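PDB 3BO5: histone-lysine N-methyltransferase SETMAR from Homo sapiens, which dimethylates a lysine of histone H3 through the SET methyltransferase domain described here and, fused to a DNA-binding mariner transposase region, acts in DNA double-strand break repair. Local coordinates for residues K136-L140 / I205-N210; N210-N216 / E243-Y249. The protein carries 2 engineered substitutions. One frame throughout, in Å; residues are numbered along the deposited sequence. Where two conformers were deposited one is given.

Contact 1: K136-L140 / I205-N210; sequences KGWGL and IGRFLN. With SAH (S-adenosyl-L-homocysteine), chain F.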
loop_
_atom_site.group_PDB
_atom_site.type_symbol
_atom_site.label_atom_id
_atom_site.label_comp_id
_atom_site.label_asym_id
_atom_site.label_seq_id
_atom_site.Cartn_x
_atom_site.Cartn_y
_atom_site.Cartn_z
ATOM N N LYS A 136 -12.582 -10.834 -11.424
ATOM C CA LYS A 136 -11.606 -10.744 -10.331
ATOM C C LYS A 136 -12.269 -10.310 -9.024
ATOM O O LYS A 136 -11.572 -10.016 -8.041
ATOM C CB LYS A 136 -10.498 -9.748 -10.741
ATOM C CG LYS A 136 -9.768 -10.135 -12.048
ATOM C CD LYS A 136 -8.754 -9.049 -12.456
ATOM C CE LYS A 136 -9.367 -7.679 -12.573
ATOM N NZ LYS A 136 -8.385 -6.820 -13.388
ATOM N N GLY A 137 -13.621 -10.324 -8.951
ATOM C CA GLY A 137 -14.316 -9.830 -7.762
ATOM C C GLY A 137 -14.279 -8.347 -7.743
ATOM O O GLY A 137 -14.338 -7.720 -8.801
ATOM N N TRP A 138 -14.213 -7.766 -6.552
ATOM C CA TRP A 138 -14.213 -6.304 -6.491
ATOM C C TRP A 138 -12.813 -5.809 -6.807
ATOM O O TRP A 138 -11.810 -6.540 -6.624
ATOM C CB TRP A 138 -14.580 -5.831 -5.081
ATOM C CG TRP A 138 -16.001 -6.124 -4.805
ATOM C CD1 TRP A 138 -16.532 -7.295 -4.321
ATOM C CD2 TRP A 138 -17.097 -5.290 -5.148
ATOM N NE1 TRP A 138 -17.932 -7.181 -4.258
ATOM C CE2 TRP A 138 -18.283 -5.976 -4.781
ATOM C CE3 TRP A 138 -17.189 -4.017 -5.699
ATOM C CZ2 TRP A 138 -19.558 -5.401 -4.923
ATOM C CZ3 TRP A 138 -18.471 -3.420 -5.797
ATOM C CH2 TRP A 138 -19.623 -4.151 -5.464
ATOM N N GLY A 139 -12.714 -4.617 -7.376
ATOM C CA GLY A 139 -11.409 -3.957 -7.564
ATOM C C GLY A 139 -11.498 -2.502 -7.160
ATOM O O GLY A 139 -12.564 -2.035 -6.723
ATOM N N LEU A 140 -10.396 -1.818 -7.353
ATOM C CA LEU A 140 -10.335 -0.348 -7.067
ATOM C C LEU A 140 -9.947 0.312 -8.360
ATOM O O LEU A 140 -8.972 -0.092 -9.034
ATOM C CB LEU A 140 -9.307 -0.074 -5.984
ATOM C CG LEU A 140 -9.375 1.347 -5.414
ATOM C CD1 LEU A 140 -10.635 1.466 -4.594
ATOM C CD2 LEU A 140 -8.136 1.606 -4.543
ATOM N N ILE A 205 -8.548 0.958 1.957
ATOM C CA ILE A 205 -9.087 0.694 0.613
ATOM C C ILE A 205 -8.102 -0.074 -0.247
ATOM O O ILE A 205 -8.492 -0.668 -1.277
ATOM C CB ILE A 205 -9.483 1.985 -0.216
ATOM C CG1 ILE A 205 -8.318 2.988 -0.221
ATOM C CG2 ILE A 205 -10.867 2.540 0.226
ATOM C CD1 ILE A 205 -8.506 4.046 -1.303
ATOM N N GLY A 206 -6.813 -0.089 0.154
ATOM C CA GLY A 206 -5.847 -0.835 -0.625
ATOM C C GLY A 206 -6.142 -2.320 -0.728
ATOM O O GLY A 206 -5.635 -3.008 -1.641
ATOM N N ARG A 207 -6.931 -2.834 0.216
ATOM C CA ARG A 207 -7.307 -4.260 0.193
ATOM C C ARG A 207 -8.028 -4.600 -1.109
ATOM O O ARG A 207 -8.075 -5.768 -1.488
ATOM C CB ARG A 207 -8.182 -4.663 1.401
ATOM C CG ARG A 207 -9.583 -4.033 1.280
ATOM C CD ARG A 207 -10.271 -4.038 2.576
ATOM N NE ARG A 207 -10.505 -5.391 3.101
ATOM C CZ ARG A 207 -11.526 -6.172 2.702
ATOM N NH1 ARG A 207 -12.341 -5.757 1.705
ATOM N NH2 ARG A 207 -11.766 -7.390 3.295
ATOM N N PHE A 208 -8.619 -3.591 -1.793
ATOM C CA PHE A 208 -9.350 -3.911 -3.037
ATOM C C PHE A 208 -8.512 -3.938 -4.296
ATOM O O PHE A 208 -9.015 -4.242 -5.365
ATOM C CB PHE A 208 -10.492 -2.907 -3.228
ATOM C CG PHE A 208 -11.596 -3.114 -2.223
ATOM C CD1 PHE A 208 -12.430 -4.249 -2.327
ATOM C CD2 PHE A 208 -11.803 -2.208 -1.173
ATOM C CE1 PHE A 208 -13.435 -4.469 -1.367
ATOM C CE2 PHE A 208 -12.805 -2.437 -0.212
ATOM C CZ PHE A 208 -13.657 -3.557 -0.350
ATOM N N LEU A 209 -7.213 -3.662 -4.171
ATOM C CA LEU A 209 -6.351 -3.670 -5.349
ATOM C C LEU A 209 -6.124 -5.050 -5.885
ATOM O O LEU A 209 -5.577 -5.922 -5.158
ATOM C CB LEU A 209 -5.015 -3.107 -5.000
ATOM C CG LEU A 209 -5.090 -1.600 -4.669
ATOM C CD1 LEU A 209 -3.799 -1.176 -3.918
ATOM C CD2 LEU A 209 -5.405 -0.720 -5.915
ATOM N N ASN A 210 -6.520 -5.241 -7.143
ATOM C CA ASN A 210 -6.205 -6.523 -7.782
ATOM C C ASN A 210 -4.769 -6.605 -8.278
ATOM O O ASN A 210 -4.037 -5.598 -8.370
ATOM C CB ASN A 210 -7.254 -6.795 -8.885
ATOM C CG ASN A 210 -8.577 -7.146 -8.293
ATOM O OD1 ASN A 210 -8.652 -7.914 -7.339
ATOM N ND2 ASN A 210 -9.658 -6.617 -8.884
HETATM N N SAH F . -10.932 -9.013 -5.722
HETATM C CA SAH F . -10.746 -8.828 -4.247
HETATM C CB SAH F . -9.773 -7.670 -3.919
HETATM C CG SAH F . -8.325 -8.161 -4.089
HETATM S SD SAH F . -7.875 -9.385 -2.825
HETATM C C SAH F . -12.134 -8.617 -3.603
HETATM O O SAH F . -13.160 -8.792 -4.254
HETATM O OXT SAH F . -12.165 -8.246 -2.384
HETATM C "C5'" SAH F . -7.153 -10.665 -3.871
HETATM C "C4'" SAH F . -8.169 -11.555 -4.582
HETATM O "O4'" SAH F . -8.743 -10.889 -5.711
HETATM C "C3'" SAH F . -7.562 -12.796 -5.169
HETATM O "O3'" SAH F . -7.469 -13.848 -4.168
HETATM C "C2'" SAH F . -8.496 -13.161 -6.285
HETATM O "O2'" SAH F . -9.757 -13.654 -5.797
HETATM C "C1'" SAH F . -8.816 -11.785 -6.836
HETATM N N9 SAH F . -7.809 -11.302 -7.802
HETATM C C8 SAH F . -6.951 -10.212 -7.677
HETATM N N7 SAH F . -6.279 -10.073 -8.803
HETATM C C5 SAH F . -6.689 -11.009 -9.683
HETATM C C6 SAH F . -6.256 -11.302 -10.993
HETATM N N6 SAH F . -5.369 -10.605 -11.706
HETATM N N1 SAH F . -6.877 -12.404 -11.575
HETATM C C2 SAH F . -7.820 -13.134 -10.921
HETATM N N3 SAH F . -8.291 -12.870 -9.651
HETATM C C4 SAH F . -7.633 -11.832 -9.061
HETATM O O HOH W 1 -8.131 -3.309 -8.532
#
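G139 leaves room for the other segment and G137 for the ligand: a CB on G139 would collide with N210 ND2, and one on G137 with O of the bound S-adenosylhomocysteine (SAH). With that space open, G139 CA lies 3.3 Å from F208 O in a CA-H...O contact, and the N210 amide fits under the bend of 136-140. The one direct hydrogen bond between the segments runs from N210 ND2 to W138 O (3.1 Å); ND2 also bonds E244. W138 O takes a second bond from SAH N (2.8 Å), while W138 N donates to SAH O (2.7 Å), so the W138 backbone grips both ends of the amino acid moiety. The ligand nitrogen also lies 2.6 Å from K136 O. A bridging water supplements the direct bond, accepting from L140 N (3.0 Å) and N210 N (2.9 Å). Beyond it the interface turns apolar: L140 CD2 packs on L209 CD2 (3.8 Å) and I205 CD1 (4.1 Å), and the F208 ring carbon CD1 meets W138 CB (3.8 Å), whereas the W138 indole leads away to a cation-pi contact with K132. The 3-10 turn 205-208 presents F208 to this strand; R207 makes no contact with 136-140, but its O lies 3.5 Å from SAH CB, and its guanidinium has cation-pi partners in F38 and Y179. A G-W-G sequence running from a turn into strand 138-142, facing the R-F-L-N segment across the methionine-derived end of the ligand, is the classic cofactor site of a SET domain.

Contact 2: N210-N216 / E243-Y249; sequences NHSCEPN and EELSYDY. With ZN (zinc ion), chain E; SAH (S-adenosyl-L-homocysteine), chain F.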
loop_
_atom_site.group_PDB
_atom_site.type_symbol
_atom_site.label_atom_id
_atom_site.label_comp_id
_atom_site.label_asym_id
_atom_site.label_seq_id
_atom_site.Cartn_x
_atom_site.Cartn_y
_atom_site.Cartn_z
ATOM N N ASN A 210 -6.520 -5.241 -7.143
ATOM C CA ASN A 210 -6.205 -6.523 -7.782
ATOM C C ASN A 210 -4.769 -6.605 -8.278
ATOM O O ASN A 210 -4.037 -5.598 -8.370
ATOM C CB ASN A 210 -7.254 -6.795 -8.885
ATOM C CG ASN A 210 -8.577 -7.146 -8.293
ATOM O OD1 ASN A 210 -8.652 -7.914 -7.339
ATOM N ND2 ASN A 210 -9.658 -6.617 -8.884
ATOM N N HIS A 211 -4.323 -7.845 -8.564
ATOM C CA HIS A 211 -3.009 -8.025 -9.113
ATOM C C HIS A 211 -3.023 -7.795 -10.622
ATOM O O HIS A 211 -3.938 -8.107 -11.322
ATOM C CB HIS A 211 -2.697 -9.547 -8.986
ATOM C CG HIS A 211 -1.503 -9.955 -9.753
ATOM N ND1 HIS A 211 -0.220 -9.631 -9.352
ATOM C CD2 HIS A 211 -1.383 -10.640 -10.921
ATOM C CE1 HIS A 211 0.643 -10.096 -10.256
ATOM N NE2 HIS A 211 -0.051 -10.682 -11.234
ATOM N N SER A 212 -1.921 -7.292 -11.114
ATOM C CA SER A 212 -1.691 -7.332 -12.521
ATOM C C SER A 212 -0.267 -7.724 -12.788
ATOM O O SER A 212 0.599 -7.306 -12.047
ATOM C CB SER A 212 -1.941 -5.956 -13.111
ATOM O OG SER A 212 -1.570 -6.022 -14.525
ATOM N N CYS A 213 -0.032 -8.480 -13.887
ATOM C CA CYS A 213 1.309 -8.811 -14.312
ATOM C C CYS A 213 2.030 -7.592 -14.892
ATOM O O CYS A 213 3.243 -7.617 -15.069
ATOM C CB CYS A 213 1.145 -9.938 -15.372
ATOM S SG CYS A 213 0.611 -11.457 -14.551
ATOM N N GLU A 214 1.232 -6.582 -15.255
ATOM C CA GLU A 214 1.765 -5.318 -15.764
ATOM C C GLU A 214 0.987 -4.247 -15.049
ATOM O O GLU A 214 0.146 -3.572 -15.618
ATOM C CB GLU A 214 1.563 -5.185 -17.274
ATOM C CG GLU A 214 2.455 -6.058 -18.078
ATOM C CD GLU A 214 2.192 -5.935 -19.587
ATOM O OE1 GLU A 214 1.547 -4.931 -20.031
ATOM O OE2 GLU A 214 2.634 -6.871 -20.301
ATOM N N PRO A 215 1.325 -4.068 -13.782
ATOM C CA PRO A 215 0.464 -3.203 -12.989
ATOM C C PRO A 215 0.751 -1.762 -13.203
ATOM O O PRO A 215 1.763 -1.389 -13.783
ATOM C CB PRO A 215 0.876 -3.575 -11.568
ATOM C CG PRO A 215 2.321 -3.939 -11.694
ATOM C CD PRO A 215 2.380 -4.708 -12.965
ATOM N N ASN A 216 -0.093 -0.927 -12.588
ATOM C CA ASN A 216 0.163 0.517 -12.713
ATOM C C ASN A 216 0.560 1.197 -11.428
ATOM O O ASN A 216 0.735 2.415 -11.419
ATOM C CB ASN A 216 -1.035 1.255 -13.350
ATOM C CG ASN A 216 -2.341 1.029 -12.649
ATOM O OD1 ASN A 216 -2.388 0.522 -11.500
ATOM N ND2 ASN A 216 -3.474 1.389 -13.333
ATOM N N GLU A 243 -9.542 3.907 -14.871
ATOM C CA GLU A 243 -8.561 2.849 -15.052
ATOM C C GLU A 243 -8.510 2.127 -13.716
ATOM O O GLU A 243 -8.320 2.756 -12.641
ATOM C CB GLU A 243 -7.154 3.396 -15.360
ATOM C CG GLU A 243 -6.191 2.284 -15.727
ATOM C CD GLU A 243 -4.887 2.803 -16.251
ATOM O OE1 GLU A 243 -4.880 3.930 -16.810
ATOM O OE2 GLU A 243 -3.852 2.084 -16.162
ATOM N N GLU A 244 -8.538 0.813 -13.820
ATOM C CA GLU A 244 -8.379 -0.013 -12.608
ATOM C C GLU A 244 -6.952 0.059 -12.082
ATOM O O GLU A 244 -5.979 0.129 -12.858
ATOM C CB GLU A 244 -8.664 -1.471 -12.889
ATOM C CG GLU A 244 -8.446 -2.379 -11.634
ATOM C CD GLU A 244 -8.969 -3.794 -11.828
ATOM O OE1 GLU A 244 -9.269 -4.199 -13.004
ATOM O OE2 GLU A 244 -9.054 -4.550 -10.810
ATOM N N LEU A 245 -6.850 0.122 -10.749
ATOM C CA LEU A 245 -5.543 0.273 -10.065
ATOM C C LEU A 245 -5.074 -1.139 -9.686
ATOM O O LEU A 245 -5.908 -1.936 -9.186
ATOM C CB LEU A 245 -5.739 1.105 -8.804
ATOM C CG LEU A 245 -6.208 2.539 -9.120
ATOM C CD1 LEU A 245 -6.673 3.196 -7.843
ATOM C CD2 LEU A 245 -5.077 3.359 -9.740
ATOM N N SER A 246 -3.813 -1.427 -9.920
ATOM C CA SER A 246 -3.307 -2.796 -9.643
ATOM C C SER A 246 -1.904 -2.739 -9.177
ATOM O O SER A 246 -1.150 -1.787 -9.482
ATOM C CB SER A 246 -3.388 -3.586 -10.913
ATOM O OG SER A 246 -2.598 -3.003 -11.956
ATOM N N TYR A 247 -1.465 -3.774 -8.454
ATOM C CA TYR A 247 -0.027 -3.878 -8.218
ATOM C C TYR A 247 0.357 -5.355 -8.370
ATOM O O TYR A 247 -0.522 -6.202 -8.562
ATOM C CB TYR A 247 0.415 -3.414 -6.827
ATOM C CG TYR A 247 -0.044 -4.133 -5.564
ATOM C CD1 TYR A 247 0.758 -5.095 -4.951
ATOM C CD2 TYR A 247 -1.258 -3.739 -4.900
ATOM C CE1 TYR A 247 0.399 -5.639 -3.725
ATOM C CE2 TYR A 247 -1.613 -4.297 -3.664
ATOM C CZ TYR A 247 -0.786 -5.249 -3.115
ATOM O OH TYR A 247 -1.007 -5.801 -1.868
ATOM N N ASP A 248 1.672 -5.567 -8.397
ATOM C CA ASP A 248 2.141 -6.927 -8.631
ATOM C C ASP A 248 2.216 -7.688 -7.334
ATOM O O ASP A 248 3.002 -7.326 -6.459
ATOM C CB ASP A 248 3.512 -6.835 -9.272
ATOM C CG ASP A 248 4.224 -8.192 -9.448
ATOM O OD1 ASP A 248 3.662 -9.281 -9.176
ATOM O OD2 ASP A 248 5.390 -8.067 -9.968
ATOM N N TYR A 249 1.355 -8.715 -7.194
ATOM C CA TYR A 249 1.308 -9.432 -5.918
ATOM C C TYR A 249 2.647 -10.145 -5.604
ATOM O O TYR A 249 2.835 -10.519 -4.445
ATOM C CB TYR A 249 0.197 -10.482 -5.935
ATOM C CG TYR A 249 -1.192 -9.936 -5.750
ATOM C CD1 TYR A 249 -1.453 -8.557 -5.808
ATOM C CD2 TYR A 249 -2.260 -10.807 -5.501
ATOM C CE1 TYR A 249 -2.773 -8.083 -5.669
ATOM C CE2 TYR A 249 -3.553 -10.349 -5.324
ATOM C CZ TYR A 249 -3.794 -8.966 -5.418
ATOM O OH TYR A 249 -5.079 -8.574 -5.255
HETATM ZN ZN ZN E . -1.715 -11.645 -15.257
HETATM N N SAH F . -10.932 -9.013 -5.722
HETATM C CA SAH F . -10.746 -8.828 -4.247
HETATM C CB SAH F . -9.773 -7.670 -3.919
HETATM C CG SAH F . -8.325 -8.161 -4.089
HETATM S SD SAH F . -7.875 -9.385 -2.825
HETATM C C SAH F . -12.134 -8.617 -3.603
HETATM O O SAH F . -13.160 -8.792 -4.254
HETATM O OXT SAH F . -12.165 -8.246 -2.384
HETATM C "C5'" SAH F . -7.153 -10.665 -3.871
HETATM C "C4'" SAH F . -8.169 -11.555 -4.582
HETATM O "O4'" SAH F . -8.743 -10.889 -5.711
HETATM C "C3'" SAH F . -7.562 -12.796 -5.169
HETATM O "O3'" SAH F . -7.469 -13.848 -4.168
HETATM C "C2'" SAH F . -8.496 -13.161 -6.285
HETATM O "O2'" SAH F . -9.757 -13.654 -5.797
HETATM C "C1'" SAH F . -8.816 -11.785 -6.836
HETATM N N9 SAH F . -7.809 -11.302 -7.802
HETATM C C8 SAH F . -6.951 -10.212 -7.677
HETATM N N7 SAH F . -6.279 -10.073 -8.803
HETATM C C5 SAH F . -6.689 -11.009 -9.683
HETATM C C6 SAH F . -6.256 -11.302 -10.993
HETATM N N6 SAH F . -5.369 -10.605 -11.706
HETATM N N1 SAH F . -6.877 -12.404 -11.575
HETATM C C2 SAH F . -7.820 -13.134 -10.921
HETATM N N3 SAH F . -8.291 -12.870 -9.651
HETATM C C4 SAH F . -7.633 -11.832 -9.061
HETATM O O HOH W 1 -8.131 -3.309 -8.532
#
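N216 uses its p rotamer to set its amide against the backbone of 243-249: OD1 accepts from S246 N (2.9 Å), while ND2 donates to E244 O (2.8 Å) and to OE2 of the extended E243 side chain (2.9 Å). S246, also p, turns OG toward N216 N, which donates to it weakly (3.3 Å). The t rotamer of H211 lets ND1 accept from Y249 N (2.8 Å), leaving NE2 to donate to C213 SG (3.5 Å), the zinc-bound thiolate. H211 CB lies 3.4 Å over the Y249 ring centroid in a CH-pi contact, and the imidazole edge faces that ring in an offset edge-to-face pair. S212 OG closes an ST turn with E214 N (2.9 Å). E244, extended, accepts from N210 ND2 through OE2 (2.9 Å) and forms a salt bridge to K136 through OE1. Backbone bonds Y247 N to N210 O (3.2 Å) and S212 N to Y247 O (3.1 Å) hold the short, weakly bonded strands in parallel, while H211 N and O pair with SAH N7 and N6. N-H-S-C and E-L-S-Y-D-Y form the SET pseudoknot: strand 210-211 edges the sheet beside 244-247, whose other neighbour is 138-142.

How the contacts relate
Both contacts are buried and reach the same five-stranded sheet, though contact 1 brings a 3-10 turn against its strand while contact 2 joins two strands; they share N210, water 1 and SAH. Strand 244-247 of contact 2 pairs with 138-142 of contact 1 through L140 O and L245 N, 2.7 Å apart, and L209 packs on L245. Contact 1, on the methionine-derived side of the ligand, is sparing in direct hydrogen bonds and relies on glycine space, a water and apolar side chains. Contact 2, the larger interface, is mainly polar, with strand pairing and side-chain amide bonds, and serves the adenine. It also supplies C213 to the zinc site completed by C274, C276 and C281.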